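Local coordinates for hydroxynitrile lyase (Passiflora edulis, PDB 5XZT) that cleaves hydroxynitriles (cyanohydrins) into a carbonyl compound and hydrogen cyanide, acting as a homodimer whose two chains build a dimeric alpha+beta barrel, here lacking the C-terminal peptide, at the interface of chains A and B. Coordinates in Å, arbitrary orientation; residue numbers count along the deposited sequence, not the author numbering. Chains: chain A/B, Hydroxynitrile lyase.

The three contacts line up along strand 98-104 of chain B, whose successive residues face a different stretch of chain A in each. Contact 2 and contact 3 lie nearest each other, their C-alpha centres about 8 Å apart, and share A:Thr48 and B:Tyr103. Contact 1 sits at the start of the strand, about 12 Å from the centre of contact 3 and about 14 Å from that of contact 2. On chain A the line runs from strands 7-15 (contributed by chain B too), 44-48 and 63-69 into the loop after residue 48. Two-fold symmetry repeats all three with the chains exchanged, joining the homodimer at two equivalent sets.

Contact 1: the interface of chains A and B. Residues chain A 55, 57; chain B 79, 92, 98, 100.
A:Arg57 reaches out of a chain A loop and lays its guanidinium over the ring of B:Phe92. Its CB rests 3.9 Å from CB of B:Val100. The first torsion sets CG anti to the carbonyl carbon (chi1 -67°), and from CG to NE the chain runs extended, bringing CD to 3.6 Å from CE1 of B:Phe92. NE then hangs 3.5 Å from the ring centroid, a cation-pi contact offset toward the rim. Beyond it the guanidinium plane lies 8° from the ring plane; CZ and NH1 stack near CD1, NH1 at 3.7 Å, and NH2 comes to 3.5 Å from CD2 of B:Phe92. At the edge of this ring, in its plane, stands CG1 of B:Ile98.

The backbone of the arginine is held as well. B:Val100 N donates to A:Arg57 O at 3.0 Å, while one water joins A:Arg57 N to B:Val100 O and another joins A:Arg57 O to B:Ile98 O. Beside A:Arg57, the carboxylate of A:Glu55 meets CE1 of B:Phe79, 3.5 Å from OE2, with the two planes 57° apart, and brushes CG1 of B:Val100. The patch thus fastens a chain A loop across the start of strand 98-104 and the helical side of chain B, supporting the homodimer.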
loop_
_atom_site.group_PDB
_atom_site.type_symbol
_atom_site.label_atom_id
_atom_site.label_comp_id
_atom_site.label_asym_id
_atom_site.label_seq_id
_atom_site.Cartn_x
_atom_site.Cartn_y
_atom_site.Cartn_z
ATOM N N GLU A 55 14.381 2.945 -3.919
ATOM C CA GLU A 55 13.879 2.020 -4.931
ATOM C C GLU A 55 13.141 2.820 -5.996
ATOM O O GLU A 55 12.535 3.835 -5.683
ATOM C CB GLU A 55 12.956 0.972 -4.299
ATOM C CG GLU A 55 12.541 -0.139 -5.258
ATOM C CD GLU A 55 11.870 -1.321 -4.581
ATOM O OE1 GLU A 55 11.511 -1.223 -3.380
ATOM O OE2 GLU A 55 11.711 -2.368 -5.263
ATOM N N ARG A 57 10.453 2.048 -8.327
ATOM C CA ARG A 57 9.292 1.359 -8.894
ATOM C C ARG A 57 7.957 1.994 -8.484
ATOM O O ARG A 57 6.905 1.361 -8.604
ATOM C CB ARG A 57 9.327 -0.128 -8.515
ATOM C CG ARG A 57 10.480 -0.904 -9.143
ATOM C CD ARG A 57 10.312 -2.379 -8.876
ATOM N NE ARG A 57 11.377 -3.226 -9.433
ATOM C CZ ARG A 57 11.368 -3.807 -10.639
ATOM N NH1 ARG A 57 10.372 -3.630 -11.510
ATOM N NH2 ARG A 57 12.392 -4.582 -10.987
ATOM N N PHE B 79 17.445 -5.083 0.826
ATOM C CA PHE B 79 17.223 -4.914 -0.614
ATOM C C PHE B 79 18.411 -5.391 -1.462
ATOM O O PHE B 79 18.224 -6.068 -2.481
ATOM C CB PHE B 79 16.906 -3.438 -0.888
ATOM C CG PHE B 79 16.551 -3.136 -2.319
ATOM C CD1 PHE B 79 15.307 -3.489 -2.837
ATOM C CD2 PHE B 79 17.455 -2.473 -3.150
ATOM C CE1 PHE B 79 14.970 -3.189 -4.152
ATOM C CE2 PHE B 79 17.130 -2.177 -4.474
ATOM C CZ PHE B 79 15.885 -2.533 -4.974
ATOM N N PHE B 92 9.672 -10.189 -10.054
ATOM C CA PHE B 92 9.348 -9.116 -11.010
ATOM C C PHE B 92 8.987 -9.592 -12.422
ATOM O O PHE B 92 8.036 -9.090 -12.996
ATOM C CB PHE B 92 10.417 -8.035 -11.027
ATOM C CG PHE B 92 10.452 -7.237 -9.757
ATOM C CD1 PHE B 92 9.351 -6.473 -9.382
ATOM C CD2 PHE B 92 11.553 -7.287 -8.920
ATOM C CE1 PHE B 92 9.370 -5.753 -8.210
ATOM C CE2 PHE B 92 11.588 -6.551 -7.751
ATOM C CZ PHE B 92 10.494 -5.786 -7.405
ATOM N N ILE B 98 3.162 -3.814 -11.802
ATOM C CA ILE B 98 3.883 -3.683 -10.544
ATOM C C ILE B 98 3.978 -2.212 -10.140
ATOM O O ILE B 98 4.213 -1.332 -10.977
ATOM C CB ILE B 98 5.289 -4.358 -10.644
ATOM C CG1 ILE B 98 6.087 -4.260 -9.342
ATOM C CG2 ILE B 98 6.113 -3.754 -11.770
ATOM C CD1 ILE B 98 5.478 -4.997 -8.186
ATOM N N VAL B 100 5.556 -0.141 -6.448
ATOM C CA VAL B 100 6.156 -0.264 -5.126
ATOM C C VAL B 100 6.408 1.122 -4.567
ATOM O O VAL B 100 7.035 1.957 -5.232
ATOM C CB VAL B 100 7.516 -0.998 -5.158
ATOM C CG1 VAL B 100 8.056 -1.196 -3.748
ATOM C CG2 VAL B 100 7.407 -2.334 -5.880
HETATM O O HOH W 1 9.736 2.054 -5.490
HETATM O O HOH W 2 6.607 0.218 -11.076
#

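Contact 2: the interface of chains A and B. Residues chain A 12, 45-49, 63-64, 66; chain B 10, 101, 103.
B:Tyr103 inserts its ring from strand 98-104 against strands 44-48 and 63-69 of chain A, in the sheet-to-sheet dimer contact of the stress-responsive A/B barrel (Dabb) family, whose domain this chain carries. Its CG stands between the backbone N and the carbonyl carbon (chi1 73°), and from there the ring runs across to chain A. On one side of the ring, toward its rim, A:Ala64 CB lies 3.7 Å from CE1, and the backbone of A:Trp46 and A:Gly47 follows the opposite rim, with A:Gly47 CA 3.5 Å from CD2. At the tip, the phenol OH donates to OE2 of A:Glu66 at 2.5 Å, a short bond that approaches the anti side of the carboxylate, 32° out of its plane; the carboxylate and ring planes are perpendicular. A phenylalanine here would probably leave the A:Glu66 carboxylate without this donor and free to turn.

B:Leu101, two residues earlier on the same strand, uses both methyls. CD1 sits over the face of A:Phe12, 3.8 Å from the ring centroid and offset toward the rim, while CD2 lies 4.0 Å from CB of A:Ala64. CG of B:Leu101 leans on CB of A:Asp49. At the edge of the A:Phe12 ring comes B:Ile10, its CG2 3.6 Å from CZ and its CB in the ring plane.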
loop_
_atom_site.group_PDB
_atom_site.type_symbol
_atom_site.label_atom_id
_atom_site.label_comp_id
_atom_site.label_asym_id
_atom_site.label_seq_id
_atom_site.Cartn_x
_atom_site.Cartn_y
_atom_site.Cartn_z
ATOM N N PHE A 12 -2.506 4.770 -3.014
ATOM C CA PHE A 12 -1.364 5.495 -3.565
ATOM C C PHE A 12 -1.923 6.630 -4.440
ATOM O O PHE A 12 -2.863 6.405 -5.182
ATOM C CB PHE A 12 -0.512 4.618 -4.483
ATOM C CG PHE A 12 0.218 3.477 -3.824
ATOM C CD1 PHE A 12 0.418 3.383 -2.458
ATOM C CD2 PHE A 12 0.759 2.491 -4.638
ATOM C CE1 PHE A 12 1.117 2.308 -1.918
ATOM C CE2 PHE A 12 1.470 1.421 -4.110
ATOM C CZ PHE A 12 1.656 1.335 -2.745
ATOM N N LYS A 45 -2.048 5.976 8.715
ATOM C CA LYS A 45 -0.682 6.431 8.549
ATOM C C LYS A 45 -0.471 6.763 7.091
ATOM O O LYS A 45 -1.225 6.309 6.228
ATOM C CB LYS A 45 0.340 5.386 8.992
ATOM C CG LYS A 45 0.261 4.045 8.288
ATOM C CD LYS A 45 1.326 3.088 8.840
ATOM C CE LYS A 45 0.964 2.497 10.199
ATOM N NZ LYS A 45 -0.407 1.912 10.310
ATOM N N TRP A 46 0.551 7.559 6.839
ATOM C CA TRP A 46 0.865 7.995 5.485
ATOM C C TRP A 46 2.328 8.391 5.361
ATOM O O TRP A 46 3.055 8.554 6.356
ATOM C CB TRP A 46 -0.039 9.180 5.095
ATOM C CG TRP A 46 0.383 10.442 5.753
ATOM C CD1 TRP A 46 0.100 10.829 7.030
ATOM C CD2 TRP A 46 1.220 11.464 5.201
ATOM N NE1 TRP A 46 0.708 12.024 7.310
ATOM C CE2 TRP A 46 1.395 12.443 6.203
ATOM C CE3 TRP A 46 1.835 11.651 3.954
ATOM C CZ2 TRP A 46 2.165 13.591 6.003
ATOM C CZ3 TRP A 46 2.600 12.797 3.749
ATOM C CH2 TRP A 46 2.753 13.756 4.772
ATOM N N GLY A 47 2.760 8.560 4.117
ATOM C CA GLY A 47 4.048 9.153 3.860
ATOM C C GLY A 47 4.315 9.330 2.401
ATOM O O GLY A 47 3.476 8.973 1.559
ATOM N N THR A 48 5.502 9.847 2.117
ATOM C CA THR A 48 5.917 10.130 0.755
ATOM C C THR A 48 6.950 9.116 0.340
ATOM O O THR A 48 7.807 8.709 1.135
ATOM C CB THR A 48 6.486 11.553 0.593
ATOM O OG1 THR A 48 7.433 11.810 1.627
ATOM C CG2 THR A 48 5.376 12.588 0.698
ATOM N N ASP A 49 6.851 8.686 -0.909
ATOM C CA ASP A 49 7.823 7.768 -1.458
ATOM C C ASP A 49 9.254 8.306 -1.310
ATOM O O ASP A 49 9.528 9.493 -1.523
ATOM C CB ASP A 49 7.526 7.394 -2.910
ATOM C CG ASP A 49 8.547 6.400 -3.465
ATOM O OD1 ASP A 49 8.520 5.207 -3.050
ATOM O OD2 ASP A 49 9.410 6.831 -4.273
ATOM N N HIS A 63 2.682 9.520 -2.872
ATOM C CA HIS A 63 2.139 9.411 -1.510
ATOM C C HIS A 63 1.432 8.066 -1.326
ATOM O O HIS A 63 0.774 7.553 -2.252
ATOM C CB HIS A 63 1.098 10.498 -1.279
ATOM C CG HIS A 63 1.651 11.877 -1.128
ATOM N ND1 HIS A 63 2.181 12.592 -2.182
ATOM C CD2 HIS A 63 1.694 12.698 -0.052
ATOM C CE1 HIS A 63 2.568 13.780 -1.745
ATOM N NE2 HIS A 63 2.274 13.874 -0.461
ATOM N N ALA A 64 1.557 7.507 -0.120
ATOM C CA ALA A 64 0.824 6.315 0.302
ATOM C C ALA A 64 0.061 6.634 1.582
ATOM O O ALA A 64 0.530 7.422 2.410
ATOM C CB ALA A 64 1.772 5.146 0.537
ATOM N N GLU A 66 -2.425 4.435 4.517
ATOM C CA GLU A 66 -2.955 3.165 4.957
ATOM C C GLU A 66 -3.972 3.373 6.060
ATOM O O GLU A 66 -3.770 4.216 6.927
ATOM C CB GLU A 66 -1.853 2.308 5.530
ATOM C CG GLU A 66 -0.718 1.998 4.585
ATOM C CD GLU A 66 0.237 0.998 5.213
ATOM O OE1 GLU A 66 -0.262 -0.028 5.777
ATOM O OE2 GLU A 66 1.459 1.265 5.229
ATOM N N ILE B 10 5.433 -1.179 0.502
ATOM C CA ILE B 10 4.136 -1.617 0.015
ATOM C C ILE B 10 4.217 -1.905 -1.467
ATOM O O ILE B 10 4.607 -1.045 -2.246
ATOM C CB ILE B 10 3.041 -0.560 0.266
ATOM C CG1 ILE B 10 3.071 -0.098 1.728
ATOM C CG2 ILE B 10 1.675 -1.105 -0.127
ATOM C CD1 ILE B 10 2.817 -1.166 2.751
ATOM N N LEU B 101 5.919 1.369 -3.349
ATOM C CA LEU B 101 6.281 2.575 -2.616
ATOM C C LEU B 101 6.965 2.213 -1.313
ATOM O O LEU B 101 6.596 1.243 -0.665
ATOM C CB LEU B 101 5.067 3.465 -2.327
ATOM C CG LEU B 101 4.805 4.544 -3.361
ATOM C CD1 LEU B 101 4.213 3.903 -4.612
ATOM C CD2 LEU B 101 3.866 5.614 -2.834
ATOM N N TYR B 103 8.026 4.266 2.188
ATOM C CA TYR B 103 7.835 5.534 2.884
ATOM C C TYR B 103 8.122 5.451 4.374
ATOM O O TYR B 103 7.916 4.413 5.007
ATOM C CB TYR B 103 6.420 6.085 2.624
ATOM C CG TYR B 103 5.282 5.376 3.327
ATOM C CD1 TYR B 103 4.594 4.317 2.738
ATOM C CD2 TYR B 103 4.866 5.809 4.583
ATOM C CE1 TYR B 103 3.529 3.703 3.398
ATOM C CE2 TYR B 103 3.826 5.222 5.233
ATOM C CZ TYR B 103 3.169 4.175 4.665
ATOM O OH TYR B 103 2.145 3.648 5.414
#

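Contact 3: the interface of chains A and B. Residues chain A 48, 50, 54; chain B 7, 72, 102-104.
A:Leu50, in the loop after strand 44-48, is joined to strand 98-104 of chain B through both its backbone and its side chain. Its N donates to B:Asn102 O at 2.8 Å. CG, anti to the carbonyl carbon (chi1 -78°), comes to 3.5 Å from B:Asn102 O, while the two methyls spread over different neighbours. The side chains of A:Leu50 and B:Ile104 cross at about a right angle, CD2 of the leucine meeting CD1 of the isoleucine at 3.9 Å. CD1 of A:Leu50 lies 4.0 Å from CB of B:Asn102 and, at 4.2 Å, reaches CG2 of B:Val72, at the start of helix 72-79. CG1 of B:Val7 touches the same methyl equally loosely, and the methyl is flanked by mostly apolar groups from two strands and a helix of chain B.

A:Val54, further along the loop, sets its CG1 about 4.1 Å from both CB and the amide ND2 of B:Asn102. On the opposite flank the backbones of A:Thr48 and B:Ile104 are joined by two waters: one links A:Thr48 O to B:Ile104 N, the other A:Thr48 N to B:Ile104 O, and the waters lie 2.7 Å apart. By these contacts the end of strand 44-48 and the loop after it are joined to the end of strand 98-104, extending the dimer interface and probably steadying the loop.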
loop_
_atom_site.group_PDB
_atom_site.type_symbol
_atom_site.label_atom_id
_atom_site.label_comp_id
_atom_site.label_asym_id
_atom_site.label_seq_id
_atom_site.Cartn_x
_atom_site.Cartn_y
_atom_site.Cartn_z
ATOM N N THR A 48 5.502 9.847 2.117
ATOM C CA THR A 48 5.917 10.130 0.755
ATOM C C THR A 48 6.950 9.116 0.340
ATOM O O THR A 48 7.807 8.709 1.135
ATOM C CB THR A 48 6.486 11.553 0.593
ATOM O OG1 THR A 48 7.433 11.810 1.627
ATOM C CG2 THR A 48 5.376 12.588 0.698
ATOM N N LEU A 50 10.153 7.399 -0.951
ATOM C CA LEU A 50 11.522 7.732 -0.618
ATOM C C LEU A 50 12.426 8.006 -1.814
ATOM O O LEU A 50 13.546 8.469 -1.630
ATOM C CB LEU A 50 12.134 6.632 0.262
ATOM C CG LEU A 50 11.684 6.720 1.713
ATOM C CD1 LEU A 50 11.947 5.383 2.381
ATOM C CD2 LEU A 50 12.385 7.856 2.449
ATOM N N VAL A 54 16.337 4.838 -3.007
ATOM C CA VAL A 54 15.882 3.730 -2.174
ATOM C C VAL A 54 15.360 2.614 -3.080
ATOM O O VAL A 54 15.842 1.479 -3.015
ATOM C CB VAL A 54 14.837 4.212 -1.146
ATOM C CG1 VAL A 54 14.220 3.044 -0.379
ATOM C CG2 VAL A 54 15.490 5.196 -0.183
ATOM N N VAL B 7 10.103 2.380 8.193
ATOM C CA VAL B 7 9.845 2.356 6.756
ATOM C C VAL B 7 8.807 1.294 6.437
ATOM O O VAL B 7 8.940 0.149 6.861
ATOM C CB VAL B 7 11.137 2.063 5.972
ATOM C CG1 VAL B 7 10.865 1.900 4.481
ATOM C CG2 VAL B 7 12.150 3.182 6.205
ATOM N N VAL B 72 15.806 3.098 7.163
ATOM C CA VAL B 72 16.159 3.052 5.741
ATOM C C VAL B 72 17.408 2.166 5.544
ATOM O O VAL B 72 17.470 1.353 4.613
ATOM C CB VAL B 72 16.373 4.477 5.170
ATOM C CG1 VAL B 72 16.975 4.429 3.771
ATOM C CG2 VAL B 72 15.052 5.241 5.158
ATOM N N ASN B 102 7.985 2.990 -0.973
ATOM C CA ASN B 102 8.676 2.893 0.295
ATOM C C ASN B 102 8.503 4.239 0.946
ATOM O O ASN B 102 8.821 5.236 0.334
ATOM C CB ASN B 102 10.158 2.615 0.063
ATOM C CG ASN B 102 10.397 1.247 -0.523
ATOM O OD1 ASN B 102 10.228 0.243 0.167
ATOM N ND2 ASN B 102 10.788 1.193 -1.791
ATOM N N TYR B 103 8.026 4.266 2.188
ATOM C CA TYR B 103 7.835 5.534 2.884
ATOM C C TYR B 103 8.122 5.451 4.374
ATOM O O TYR B 103 7.916 4.413 5.007
ATOM C CB TYR B 103 6.420 6.085 2.624
ATOM C CG TYR B 103 5.282 5.376 3.327
ATOM C CD1 TYR B 103 4.594 4.317 2.738
ATOM C CD2 TYR B 103 4.866 5.809 4.583
ATOM C CE1 TYR B 103 3.529 3.703 3.398
ATOM C CE2 TYR B 103 3.826 5.222 5.233
ATOM C CZ TYR B 103 3.169 4.175 4.665
ATOM O OH TYR B 103 2.145 3.648 5.414
ATOM N N ILE B 104 8.596 6.566 4.916
ATOM C CA ILE B 104 8.740 6.728 6.349
ATOM C C ILE B 104 7.360 7.066 6.925
ATOM O O ILE B 104 6.698 7.997 6.470
ATOM C CB ILE B 104 9.789 7.813 6.694
ATOM C CG1 ILE B 104 11.193 7.331 6.295
ATOM C CG2 ILE B 104 9.742 8.125 8.184
ATOM C CD1 ILE B 104 12.258 8.401 6.279
HETATM O O HOH W 3 9.184 9.040 3.360
HETATM O O HOH W 4 7.111 10.071 4.687
#